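Local structure of putative NADPH:quinone oxidoreductase (Ralstonia eutropha, 3IUP) at residues I39-F53 and Y360-N374. The protein binds NADPH and probably catalyses the NADPH-dependent reduction of quinones, as an oxidoreductase with an alcohol dehydrogenase GroES-like domain. Sequence-based numbering, arbitrary orientation.
Sequences IEASPLNPSDLGLLF and YNKRATGEKYLINPN. With NDP (NADPH dihydro-nicotinamide-adenine-dinucleotide phosphate), chain C.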
ATOM      1  N   ILE A  39      40.375  -0.200  -0.849  1.00 15.90           N
ATOM      2  CA  ILE A  39      39.206  -1.072  -1.018  0.60 17.20           C
ATOM      3  C   ILE A  39      39.603  -2.288  -1.872  1.00 16.62           C
ATOM      4  O   ILE A  39      40.169  -2.142  -2.946  1.00 17.00           O
ATOM      5  CB  ILE A  39      38.018  -0.318  -1.626  0.60 16.53           C
ATOM      6  CG1 ILE A  39      37.623   0.860  -0.723  0.60 18.08           C
ATOM      7  CG2 ILE A  39      36.825  -1.282  -1.810  0.60 17.70           C
ATOM      8  CD1 ILE A  39      36.675   1.861  -1.369  0.60 17.55           C
ATOM      9  N   GLU A  40      39.332  -3.479  -1.342  1.00 16.79           N
ATOM     10  CA  GLU A  40      39.721  -4.734  -2.004  1.00 17.03           C
ATOM     11  C   GLU A  40      38.527  -5.595  -2.417  1.00 17.86           C
ATOM     12  O   GLU A  40      38.708  -6.615  -3.109  1.00 16.68           O
ATOM     13  CB  GLU A  40      40.694  -5.522  -1.116  1.00 18.06           C
ATOM     14  CG  GLU A  40      41.972  -4.724  -0.918  1.00 19.59           C
ATOM     15  CD  GLU A  40      43.047  -5.434  -0.159  1.00 25.60           C
ATOM     16  OE1 GLU A  40      42.779  -6.481   0.417  1.00 26.84           O
ATOM     17  OE2 GLU A  40      44.210  -4.946  -0.216  1.00 28.60           O
ATOM     18  N   ALA A  41      37.315  -5.205  -2.008  1.00 17.67           N
ATOM     19  CA  ALA A  41      36.123  -6.017  -2.288  1.00 17.16           C
ATOM     20  C   ALA A  41      34.885  -5.141  -2.190  1.00 17.55           C
ATOM     21  O   ALA A  41      34.621  -4.552  -1.144  1.00 17.31           O
ATOM     22  CB  ALA A  41      35.995  -7.206  -1.353  1.00 17.46           C
ATOM     23  N   SER A  42      34.114  -5.071  -3.261  1.00 16.45           N
ATOM     24  CA  SER A  42      32.861  -4.333  -3.244  1.00 16.86           C
ATOM     25  C   SER A  42      31.881  -5.002  -4.223  1.00 16.92           C
ATOM     26  O   SER A  42      32.220  -5.199  -5.379  1.00 17.82           O
ATOM     27  CB  SER A  42      33.130  -2.886  -3.637  1.00 17.00           C
ATOM     28  OG  SER A  42      31.983  -2.099  -3.659  1.00 20.24           O
ATOM     29  N   PRO A  43      30.670  -5.326  -3.767  1.00 16.22           N
ATOM     30  CA  PRO A  43      29.770  -6.093  -4.600  1.00 16.05           C
ATOM     31  C   PRO A  43      29.039  -5.206  -5.579  1.00 17.27           C
ATOM     32  O   PRO A  43      28.855  -4.024  -5.310  1.00 16.40           O
ATOM     33  CB  PRO A  43      28.808  -6.692  -3.572  1.00 16.56           C
ATOM     34  CG  PRO A  43      28.706  -5.647  -2.535  1.00 16.58           C
ATOM     35  CD  PRO A  43      30.108  -5.103  -2.430  1.00 16.75           C
ATOM     36  N   LEU A  44      28.625  -5.790  -6.714  1.00 16.79           N
ATOM     37  CA  LEU A  44      27.711  -5.172  -7.650  1.00 16.41           C
ATOM     38  C   LEU A  44      26.291  -5.631  -7.319  1.00 17.59           C
ATOM     39  O   LEU A  44      25.842  -6.710  -7.725  1.00 19.47           O
ATOM     40  CB  LEU A  44      28.070  -5.566  -9.081  1.00 17.68           C
ATOM     41  CG  LEU A  44      29.183  -4.738  -9.688  1.00 19.10           C
ATOM     42  CD1 LEU A  44      29.898  -5.530 -10.786  1.00 18.00           C
ATOM     43  CD2 LEU A  44      28.597  -3.410 -10.227  1.00 19.13           C
ATOM     44  N   ASN A  45      25.617  -4.865  -6.493  1.00 16.98           N
ATOM     45  CA  ASN A  45      24.273  -5.208  -6.063  1.00 18.31           C
ATOM     46  C   ASN A  45      23.290  -4.475  -7.014  1.00 19.12           C
ATOM     47  O   ASN A  45      23.647  -3.452  -7.653  1.00 18.48           O
ATOM     48  CB  ASN A  45      24.034  -4.737  -4.649  1.00 17.88           C
ATOM     49  CG  ASN A  45      24.848  -5.462  -3.600  1.00 18.95           C
ATOM     50  OD1 ASN A  45      25.118  -6.682  -3.696  1.00 20.77           O
ATOM     51  ND2 ASN A  45      25.240  -4.695  -2.528  1.00 19.32           N
ATOM     52  N   PRO A  46      22.034  -4.923  -7.052  1.00 19.93           N
ATOM     53  CA  PRO A  46      21.014  -4.265  -7.891  1.00 20.12           C
ATOM     54  C   PRO A  46      20.855  -2.775  -7.623  1.00 20.08           C
ATOM     55  O   PRO A  46      20.753  -2.021  -8.572  1.00 19.81           O
ATOM     56  CB  PRO A  46      19.740  -5.053  -7.547  1.00 21.37           C
ATOM     57  CG  PRO A  46      20.267  -6.453  -7.298  1.00 20.37           C
ATOM     58  CD  PRO A  46      21.498  -6.146  -6.420  1.00 20.47           C
ATOM     59  N   SER A  47      20.947  -2.341  -6.365  1.00 21.04           N
ATOM     60  CA  SER A  47      20.932  -0.907  -6.042  1.00 22.01           C
ATOM     61  C   SER A  47      22.070  -0.176  -6.730  1.00 21.08           C
ATOM     62  O   SER A  47      21.891   0.910  -7.240  1.00 21.44           O
ATOM     63  CB  SER A  47      21.027  -0.681  -4.541  1.00 22.70           C
ATOM     64  OG  SER A  47      21.929  -1.644  -3.971  1.00 26.56           O
ATOM     65  N   ASP A  48      23.239  -0.821  -6.805  1.00 19.36           N
ATOM     66  CA  ASP A  48      24.399  -0.203  -7.467  1.00 18.38           C
ATOM     67  C   ASP A  48      24.217  -0.110  -8.966  1.00 18.46           C
ATOM     68  O   ASP A  48      24.574   0.874  -9.572  1.00 19.95           O
ATOM     69  CB  ASP A  48      25.677  -0.986  -7.161  1.00 18.65           C
ATOM     70  CG  ASP A  48      25.953  -1.095  -5.640  1.00 20.12           C
ATOM     71  OD1 ASP A  48      25.990   0.009  -4.984  1.00 19.57           O
ATOM     72  OD2 ASP A  48      26.092  -2.255  -5.134  1.00 18.62           O
ATOM     73  N   LEU A  49      23.635  -1.159  -9.565  1.00 18.53           N
ATOM     74  CA  LEU A  49      23.466  -1.218 -11.001  1.00 19.30           C
ATOM     75  C   LEU A  49      22.506  -0.096 -11.422  1.00 18.47           C
ATOM     76  O   LEU A  49      22.647   0.473 -12.506  1.00 19.73           O
ATOM     77  CB  LEU A  49      22.907  -2.601 -11.381  1.00 19.47           C
ATOM     78  CG  LEU A  49      23.805  -3.771 -11.035  1.00 19.32           C
ATOM     79  CD1 LEU A  49      23.088  -5.093 -11.415  1.00 22.29           C
ATOM     80  CD2 LEU A  49      25.109  -3.700 -11.684  1.00 21.70           C
ATOM     81  N   GLY A  50      21.548   0.213 -10.562  1.00 19.96           N
ATOM     82  CA  GLY A  50      20.577   1.289 -10.822  1.00 21.34           C
ATOM     83  C   GLY A  50      21.295   2.615 -10.997  1.00 21.35           C
ATOM     84  O   GLY A  50      21.061   3.376 -11.939  1.00 22.41           O
ATOM     85  N   LEU A  51      22.245   2.862 -10.125  1.00 20.74           N
ATOM     86  CA  LEU A  51      23.016   4.116 -10.207  1.00 20.28           C
ATOM     87  C   LEU A  51      24.028   4.074 -11.332  1.00 20.14           C
ATOM     88  O   LEU A  51      24.206   5.042 -12.087  1.00 19.54           O
ATOM     89  CB  LEU A  51      23.692   4.382  -8.862  1.00 19.53           C
ATOM     90  CG  LEU A  51      24.452   5.694  -8.785  1.00 21.98           C
ATOM     91  CD1 LEU A  51      23.503   6.909  -9.027  1.00 23.34           C
ATOM     92  CD2 LEU A  51      25.171   5.759  -7.413  1.00 20.85           C
ATOM     93  N   LEU A  52      24.667   2.934 -11.492  1.00 19.51           N
ATOM     94  CA  LEU A  52      25.693   2.768 -12.492  1.00 19.38           C
ATOM     95  C   LEU A  52      25.187   3.076 -13.919  1.00 19.64           C
ATOM     96  O   LEU A  52      25.819   3.815 -14.681  1.00 19.65           O
ATOM     97  CB  LEU A  52      26.249   1.353 -12.386  1.00 19.57           C
ATOM     98  CG  LEU A  52      27.390   0.933 -13.292  1.00 19.57           C
ATOM     99  CD1 LEU A  52      28.658   1.845 -13.075  1.00 20.56           C
ATOM    100  CD2 LEU A  52      27.684  -0.589 -13.008  1.00 19.87           C
ATOM    101  N   PHE A  53      24.039   2.516 -14.263  1.00 20.85           N
ATOM    102  CA  PHE A  53      23.518   2.618 -15.624  1.00 21.36           C
ATOM    103  C   PHE A  53      22.375   3.595 -15.737  1.00 22.24           C
ATOM    104  O   PHE A  53      21.969   3.934 -16.836  1.00 23.31           O
ATOM    105  CB  PHE A  53      23.054   1.234 -16.113  1.00 21.15           C
ATOM    106  CG  PHE A  53      24.131   0.201 -16.070  1.00 20.70           C
ATOM    107  CD1 PHE A  53      25.332   0.430 -16.683  1.00 20.55           C
ATOM    108  CD2 PHE A  53      23.910  -1.047 -15.449  1.00 21.52           C
ATOM    109  CE1 PHE A  53      26.342  -0.514 -16.651  1.00 24.25           C
ATOM    110  CE2 PHE A  53      24.919  -2.003 -15.423  1.00 23.20           C
ATOM    111  CZ  PHE A  53      26.116  -1.739 -16.026  1.00 22.28           C
ATOM    112  N   TYR A 360      26.549  -9.589 -15.422  1.00 23.30           N
ATOM    113  CA  TYR A 360      26.202  -9.135 -14.113  1.00 23.38           C
ATOM    114  C   TYR A 360      24.892  -8.332 -14.081  1.00 22.91           C
ATOM    115  O   TYR A 360      24.162  -8.342 -13.085  1.00 24.05           O
ATOM    116  CB  TYR A 360      27.404  -8.455 -13.445  1.00 23.13           C
ATOM    117  CG  TYR A 360      27.877  -7.092 -13.923  1.00 23.73           C
ATOM    118  CD1 TYR A 360      27.142  -5.948 -13.651  1.00 22.55           C
ATOM    119  CD2 TYR A 360      29.123  -6.951 -14.513  1.00 19.86           C
ATOM    120  CE1 TYR A 360      27.611  -4.678 -14.036  1.00 22.66           C
ATOM    121  CE2 TYR A 360      29.628  -5.706 -14.858  1.00 20.88           C
ATOM    122  CZ  TYR A 360      28.848  -4.562 -14.622  1.00 19.61           C
ATOM    123  OH  TYR A 360      29.337  -3.333 -14.984  1.00 19.53           O
ATOM    124  N   ASN A 361      24.585  -7.690 -15.184  1.00 23.35           N
ATOM    125  CA  ASN A 361      23.376  -6.906 -15.271  1.00 24.53           C
ATOM    126  C   ASN A 361      22.081  -7.756 -15.386  1.00 26.00           C
ATOM    127  O   ASN A 361      20.989  -7.187 -15.328  1.00 26.55           O
ATOM    128  CB  ASN A 361      23.495  -5.829 -16.364  1.00 24.80           C
ATOM    129  CG  ASN A 361      22.557  -4.662 -16.110  1.00 23.26           C
ATOM    130  OD1 ASN A 361      22.250  -4.342 -14.958  1.00 26.30           O
ATOM    131  ND2 ASN A 361      22.044  -4.073 -17.164  1.00 26.53           N
ATOM    132  N   LYS A 362      22.188  -9.100 -15.438  1.00 26.84           N
ATOM    133  CA  LYS A 362      20.979  -9.951 -15.450  1.00 26.65           C
ATOM    134  C   LYS A 362      20.361 -10.057 -14.068  1.00 27.49           C
ATOM    135  O   LYS A 362      19.190 -10.433 -13.954  1.00 26.45           O
ATOM    136  CB  LYS A 362      21.272 -11.364 -15.914  1.00 28.00           C
ATOM    137  CG  LYS A 362      21.908 -11.524 -17.286  1.00 29.07           C
ATOM    138  CD  LYS A 362      22.158 -13.020 -17.524  1.00 30.01           C
ATOM    139  N   ARG A 363      21.121  -9.754 -13.007  1.00 26.14           N
ATOM    140  CA  ARG A 363      20.674 -10.041 -11.614  1.00 26.29           C
ATOM    141  C   ARG A 363      20.118 -11.493 -11.520  1.00 25.40           C
ATOM    142  O   ARG A 363      19.077 -11.761 -10.890  1.00 25.15           O
ATOM    143  CB  ARG A 363      19.637  -9.006 -11.101  1.00 27.04           C
ATOM    144  CG  ARG A 363      20.049  -7.533 -11.377  1.00 28.84           C
ATOM    145  CD  ARG A 363      19.346  -7.031 -12.643  1.00 32.73           C
ATOM    146  NE  ARG A 363      19.840  -5.741 -13.125  1.00 32.95           N
ATOM    147  CZ  ARG A 363      19.470  -4.565 -12.621  1.00 33.32           C
ATOM    148  NH1 ARG A 363      18.621  -4.511 -11.590  1.00 35.90           N
ATOM    149  NH2 ARG A 363      19.969  -3.443 -13.123  1.00 31.11           N
ATOM    150  N   ALA A 364      20.862 -12.393 -12.139  1.00 25.51           N
ATOM    151  CA  ALA A 364      20.527 -13.832 -12.184  1.00 24.57           C
ATOM    152  C   ALA A 364      21.018 -14.525 -10.915  1.00 24.97           C
ATOM    153  O   ALA A 364      22.058 -14.139 -10.344  1.00 22.89           O
ATOM    154  CB  ALA A 364      21.180 -14.439 -13.432  1.00 24.43           C
ATOM    155  N   THR A 365      20.259 -15.528 -10.442  1.00 23.63           N
ATOM    156  CA  THR A 365      20.645 -16.339  -9.281  1.00 24.87           C
ATOM    157  C   THR A 365      22.055 -16.880  -9.333  1.00 25.33           C
ATOM    158  O   THR A 365      22.460 -17.481 -10.340  1.00 25.80           O
ATOM    159  CB  THR A 365      19.681 -17.594  -9.137  1.00 25.09           C
ATOM    160  OG1 THR A 365      18.336 -17.135  -9.161  1.00 26.95           O
ATOM    161  CG2 THR A 365      19.969 -18.464  -7.833  1.00 24.63           C
ATOM    162  N   GLY A 366      22.818 -16.662  -8.254  1.00 26.68           N
ATOM    163  CA  GLY A 366      24.202 -17.172  -8.184  1.00 26.89           C
ATOM    164  C   GLY A 366      25.187 -16.556  -9.171  1.00 27.42           C
ATOM    165  O   GLY A 366      26.269 -17.136  -9.444  1.00 26.21           O
ATOM    166  N   GLU A 367      24.840 -15.374  -9.684  1.00 26.28           N
ATOM    167  CA  GLU A 367      25.688 -14.685 -10.630  1.00 25.69           C
ATOM    168  C   GLU A 367      25.915 -13.250 -10.181  1.00 24.81           C
ATOM    169  O   GLU A 367      25.817 -12.347 -11.006  1.00 25.51           O
ATOM    170  CB  GLU A 367      25.115 -14.752 -12.055  1.00 26.70           C
ATOM    171  CG  GLU A 367      25.024 -16.190 -12.561  1.00 28.67           C
ATOM    172  CD  GLU A 367      24.695 -16.333 -14.031  1.00 33.28           C
ATOM    173  OE1 GLU A 367      25.521 -15.885 -14.865  1.00 33.58           O
ATOM    174  OE2 GLU A 367      23.615 -16.939 -14.348  1.00 35.21           O
ATOM    175  N   LYS A 368      26.188 -13.067  -8.885  1.00 22.38           N
ATOM    176  CA  LYS A 368      26.641 -11.789  -8.365  1.00 22.78           C
ATOM    177  C   LYS A 368      28.160 -11.625  -8.549  1.00 21.43           C
ATOM    178  O   LYS A 368      28.936 -12.537  -8.259  1.00 21.18           O
ATOM    179  CB  LYS A 368      26.265 -11.604  -6.915  1.00 22.58           C
ATOM    180  CG  LYS A 368      26.530 -10.162  -6.406  1.00 24.01           C
ATOM    181  CD  LYS A 368      26.228  -9.968  -4.938  1.00 24.40           C
ATOM    182  CE  LYS A 368      24.719 -10.028  -4.632  1.00 23.51           C
ATOM    183  NZ  LYS A 368      23.991  -8.870  -5.157  1.00 23.08           N
ATOM    184  N   TYR A 369      28.557 -10.462  -9.042  1.00 20.20           N
ATOM    185  CA  TYR A 369      29.967 -10.165  -9.287  1.00 19.33           C
ATOM    186  C   TYR A 369      30.525  -9.327  -8.131  1.00 19.00           C
ATOM    187  O   TYR A 369      29.832  -8.462  -7.623  1.00 18.87           O
ATOM    188  CB  TYR A 369      30.143  -9.416 -10.611  1.00 19.78           C
ATOM    189  CG  TYR A 369      30.244 -10.290 -11.850  1.00 21.02           C
ATOM    190  CD1 TYR A 369      29.548 -11.481 -11.968  1.00 23.53           C
ATOM    191  CD2 TYR A 369      31.055  -9.891 -12.918  1.00 23.30           C
ATOM    192  CE1 TYR A 369      29.679 -12.262 -13.128  1.00 23.42           C
ATOM    193  CE2 TYR A 369      31.190 -10.656 -14.066  1.00 23.68           C
ATOM    194  CZ  TYR A 369      30.501 -11.843 -14.158  1.00 26.12           C
ATOM    195  OH  TYR A 369      30.647 -12.569 -15.315  1.00 25.81           O
ATOM    196  N   LEU A 370      31.786  -9.573  -7.781  1.00 17.43           N
ATOM    197  CA  LEU A 370      32.520  -8.824  -6.734  1.00 17.56           C
ATOM    198  C   LEU A 370      33.599  -8.026  -7.444  1.00 17.91           C
ATOM    199  O   LEU A 370      34.305  -8.570  -8.290  1.00 17.75           O
ATOM    200  CB  LEU A 370      33.177  -9.775  -5.773  1.00 17.79           C
ATOM    201  CG  LEU A 370      33.883  -9.163  -4.567  1.00 18.41           C
ATOM    202  CD1 LEU A 370      32.835  -8.492  -3.659  1.00 15.54           C
ATOM    203  CD2 LEU A 370      34.688 -10.258  -3.830  1.00 20.82           C
ATOM    204  N   ILE A 371      33.704  -6.744  -7.138  1.00 16.90           N
ATOM    205  CA  ILE A 371      34.769  -5.928  -7.684  1.00 17.41           C
ATOM    206  C   ILE A 371      35.879  -5.834  -6.677  1.00 17.71           C
ATOM    207  O   ILE A 371      35.651  -5.592  -5.467  1.00 17.74           O
ATOM    208  CB  ILE A 371      34.300  -4.493  -8.016  1.00 16.06           C
ATOM    209  CG1 ILE A 371      33.151  -4.479  -9.026  1.00 18.48           C
ATOM    210  CG2 ILE A 371      35.479  -3.588  -8.550  1.00 18.36           C
ATOM    211  CD1 ILE A 371      32.351  -3.147  -9.003  1.00 18.92           C
ATOM    212  N   ASN A 372      37.105  -6.003  -7.154  1.00 18.01           N
ATOM    213  CA  ASN A 372      38.261  -5.628  -6.372  1.00 17.91           C
ATOM    214  C   ASN A 372      38.904  -4.432  -7.050  1.00 18.71           C
ATOM    215  O   ASN A 372      39.594  -4.591  -8.057  1.00 17.92           O
ATOM    216  CB  ASN A 372      39.260  -6.777  -6.261  1.00 18.89           C
ATOM    217  CG  ASN A 372      40.540  -6.365  -5.528  1.00 20.84           C
ATOM    218  OD1 ASN A 372      40.750  -5.198  -5.193  1.00 20.10           O
ATOM    219  ND2 ASN A 372      41.375  -7.344  -5.242  1.00 25.66           N
ATOM    220  N   PRO A 373      38.676  -3.215  -6.526  1.00 18.84           N
ATOM    221  CA  PRO A 373      39.160  -2.006  -7.224  1.00 19.44           C
ATOM    222  C   PRO A 373      40.635  -1.965  -7.434  1.00 20.12           C
ATOM    223  O   PRO A 373      41.105  -1.251  -8.329  1.00 20.52           O
ATOM    224  CB  PRO A 373      38.752  -0.870  -6.267  1.00 19.64           C
ATOM    225  CG  PRO A 373      37.506  -1.408  -5.639  1.00 17.82           C
ATOM    226  CD  PRO A 373      37.814  -2.859  -5.393  1.00 18.84           C
ATOM    227  N   ASN A 374      41.373  -2.652  -6.583  1.00 19.62           N
ATOM    228  CA  ASN A 374      42.797  -2.667  -6.713  1.00 21.46           C
ATOM    229  C   ASN A 374      43.379  -3.862  -7.493  1.00 23.25           C
ATOM    230  O   ASN A 374      44.610  -3.960  -7.663  1.00 23.72           O
ATOM    231  CB  ASN A 374      43.419  -2.531  -5.323  1.00 19.93           C
ATOM    232  CG  ASN A 374      43.353  -1.117  -4.821  1.00 20.84           C
ATOM    233  OD1 ASN A 374      44.166  -0.291  -5.218  1.00 19.08           O
ATOM    234  ND2 ASN A 374      42.341  -0.798  -3.970  1.00 14.72           N
TER
HETATM  235  PA  NDP C 401      20.784 -11.396  -6.328  0.80 19.46           P
HETATM  236  O1A NDP C 401      21.605 -12.243  -5.488  0.80 17.83           O
HETATM  237  O2A NDP C 401      21.377 -10.786  -7.539  0.80 20.74           O
HETATM  238  O5B NDP C 401      19.513 -12.361  -6.768  0.80 17.61           O
HETATM  239  C5B NDP C 401      18.478 -11.739  -7.539  0.80 18.49           C
HETATM  240  C4B NDP C 401      17.338 -12.702  -7.665  0.80 16.98           C
HETATM  241  O4B NDP C 401      16.354 -12.023  -8.389  0.80 20.34           O
HETATM  242  C3B NDP C 401      17.708 -13.983  -8.429  0.80 18.15           C
HETATM  243  O3B NDP C 401      17.285 -15.180  -7.811  0.80 18.71           O
HETATM  244  C2B NDP C 401      16.939 -13.836  -9.761  0.80 18.25           C
HETATM  245  O2B NDP C 401      16.449 -15.065 -10.295  0.80 17.45           O
HETATM  246  C1B NDP C 401      15.785 -12.942  -9.330  0.80 18.81           C
HETATM  247  N9A NDP C 401      15.221 -12.146 -10.428  0.80 18.89           N
HETATM  248  C8A NDP C 401      15.951 -11.351 -11.289  0.80 20.10           C
HETATM  249  N7A NDP C 401      15.099 -10.709 -12.107  0.80 16.64           N
HETATM  250  C5A NDP C 401      13.807 -11.069 -11.775  0.80 21.48           C
HETATM  251  C6A NDP C 401      12.530 -10.737 -12.269  0.80 21.56           C
HETATM  252  N6A NDP C 401      12.331  -9.957 -13.346  0.80 20.30           N
HETATM  253  N1A NDP C 401      11.416 -11.295 -11.677  0.80 19.83           N
HETATM  254  C2A NDP C 401      11.523 -12.181 -10.651  0.80 19.86           C
HETATM  255  N3A NDP C 401      12.772 -12.502 -10.168  0.80 22.52           N
HETATM  256  C4A NDP C 401      13.888 -11.964 -10.715  0.80 21.16           C
HETATM  257  O3  NDP C 401      20.086 -10.152  -5.567  0.80 20.99           O
HETATM  258  PN  NDP C 401      20.378  -9.668  -4.111  0.80 20.11           P
HETATM  259  O1N NDP C 401      20.259 -10.699  -3.111  0.80 16.98           O
HETATM  260  O2N NDP C 401      21.624  -8.831  -4.042  0.80 16.24           O
HETATM  261  O5D NDP C 401      19.126  -8.643  -3.919  0.80 19.48           O
HETATM  262  C5D NDP C 401      17.804  -9.179  -3.750  0.80 20.79           C
HETATM  263  C4D NDP C 401      16.779  -8.055  -3.860  0.80 21.31           C
HETATM  264  O4D NDP C 401      16.824  -7.328  -2.615  0.80 21.51           O
HETATM  265  C3D NDP C 401      16.999  -7.044  -5.004  0.80 21.77           C
HETATM  266  O3D NDP C 401      15.772  -6.641  -5.579  0.80 19.22           O
HETATM  267  C2D NDP C 401      17.609  -5.868  -4.258  0.80 22.47           C
HETATM  268  O2D NDP C 401      17.483  -4.605  -4.894  0.80 25.64           O
HETATM  269  C1D NDP C 401      16.793  -5.945  -2.965  0.80 21.89           C
HETATM  270  N1N NDP C 401      17.352  -5.131  -1.862  0.80 19.96           N
HETATM  271  C2N NDP C 401      16.615  -4.061  -1.477  0.80 20.71           C
HETATM  272  C3N NDP C 401      17.040  -3.224  -0.479  0.80 19.78           C
HETATM  273  C7N NDP C 401      16.139  -2.116   0.030  0.80 20.14           C
HETATM  274  O7N NDP C 401      16.703  -1.242   0.956  0.80 19.94           O
HETATM  275  N7N NDP C 401      14.876  -1.918  -0.371  0.80 17.59           N
HETATM  276  C4N NDP C 401      18.170  -3.634   0.383  0.80 17.42           C
HETATM  277  C5N NDP C 401      18.913  -4.849  -0.115  0.80 21.10           C
HETATM  278  C6N NDP C 401      18.463  -5.559  -1.222  0.80 21.29           C
HETATM  279  P2B NDP C 401      16.686 -15.462 -11.872  0.80 20.66           P
HETATM  280  O1X NDP C 401      17.929 -16.362 -11.915  0.80 20.30           O
HETATM  281  O2X NDP C 401      16.871 -14.240 -12.766  0.80 20.42           O
HETATM  282  O3X NDP C 401      15.407 -16.227 -12.247  0.80 19.10           O
HETATM  283  O   HOH W   1      26.544  -8.484  -9.676  1.00 16.97           O
HETATM  284  O   HOH W   2      23.190  -8.822  -7.740  1.00 27.08           O
HETATM  285  O   HOH W   3      18.648  -2.027 -10.582  1.00 33.23           O
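Leu44 sets its CD1 methyl squarely over one face of the Tyr360 ring, a CH-pi contact 3.8 Å from CD1 to the ring centroid and 2° off the normal. This is the apolar centre where the C-terminal strand 369-372 returns to the GroES-like domain and pairs antiparallel with the end of strand 34-43. Leu49 CD2 and Leu52 CD2 meet the same ring at its edge, and Phe53 CZ packs close by. Tyr360 CG lies between the backbone N and the carbonyl carbon (chi1 72°), which brings the ring against Leu49, Leu52 and Phe53 of helix 46-53; its hydroxyl bonds to Val351 O. On the strand side, Ile371 CD1 reaches Leu44 CG at 3.6 Å.

The strands are joined at Ser42 and Ile371, a hydrogen-bonded pair with both backbone bonds made. Leu44 N then gives a nearly straight bond to Tyr369 O. Water 1 continues the link, donating to Leu44 O and accepting from Tyr369 N. At the far end, Asn374 ND2 binds Ile39 O at 2.8 Å, with the acceptor in its amide plane. Asn372 OD1 accepts from Asn374 N in an Asx turn.

Beside the helix, Arg363 lays one guanidinium face against Leu49 CD1. Its NE and NH2 grip Asn361 side-on, at O and OD1. NH1 donates to water 3, which bonds to Pro46 O.

The polar edge forms part of the NADPH pocket. Pro46 CB lies against the nicotinamide ribose oxygen O2D, while Thr365 N binds the 2'-phosphate oxygen O1X. The Lys368 chain runs extended to CD, then turns twice (chi3 and chi4 both -70°), which carries NZ to Asn45 and the cofactor. Lys368 NZ donates to Asn45 OD1 on a lone pair at 2.9 Å. Lys368 NZ also donates to the diphosphate oxygen O2N of NADPH (NDP) at 2.6 Å.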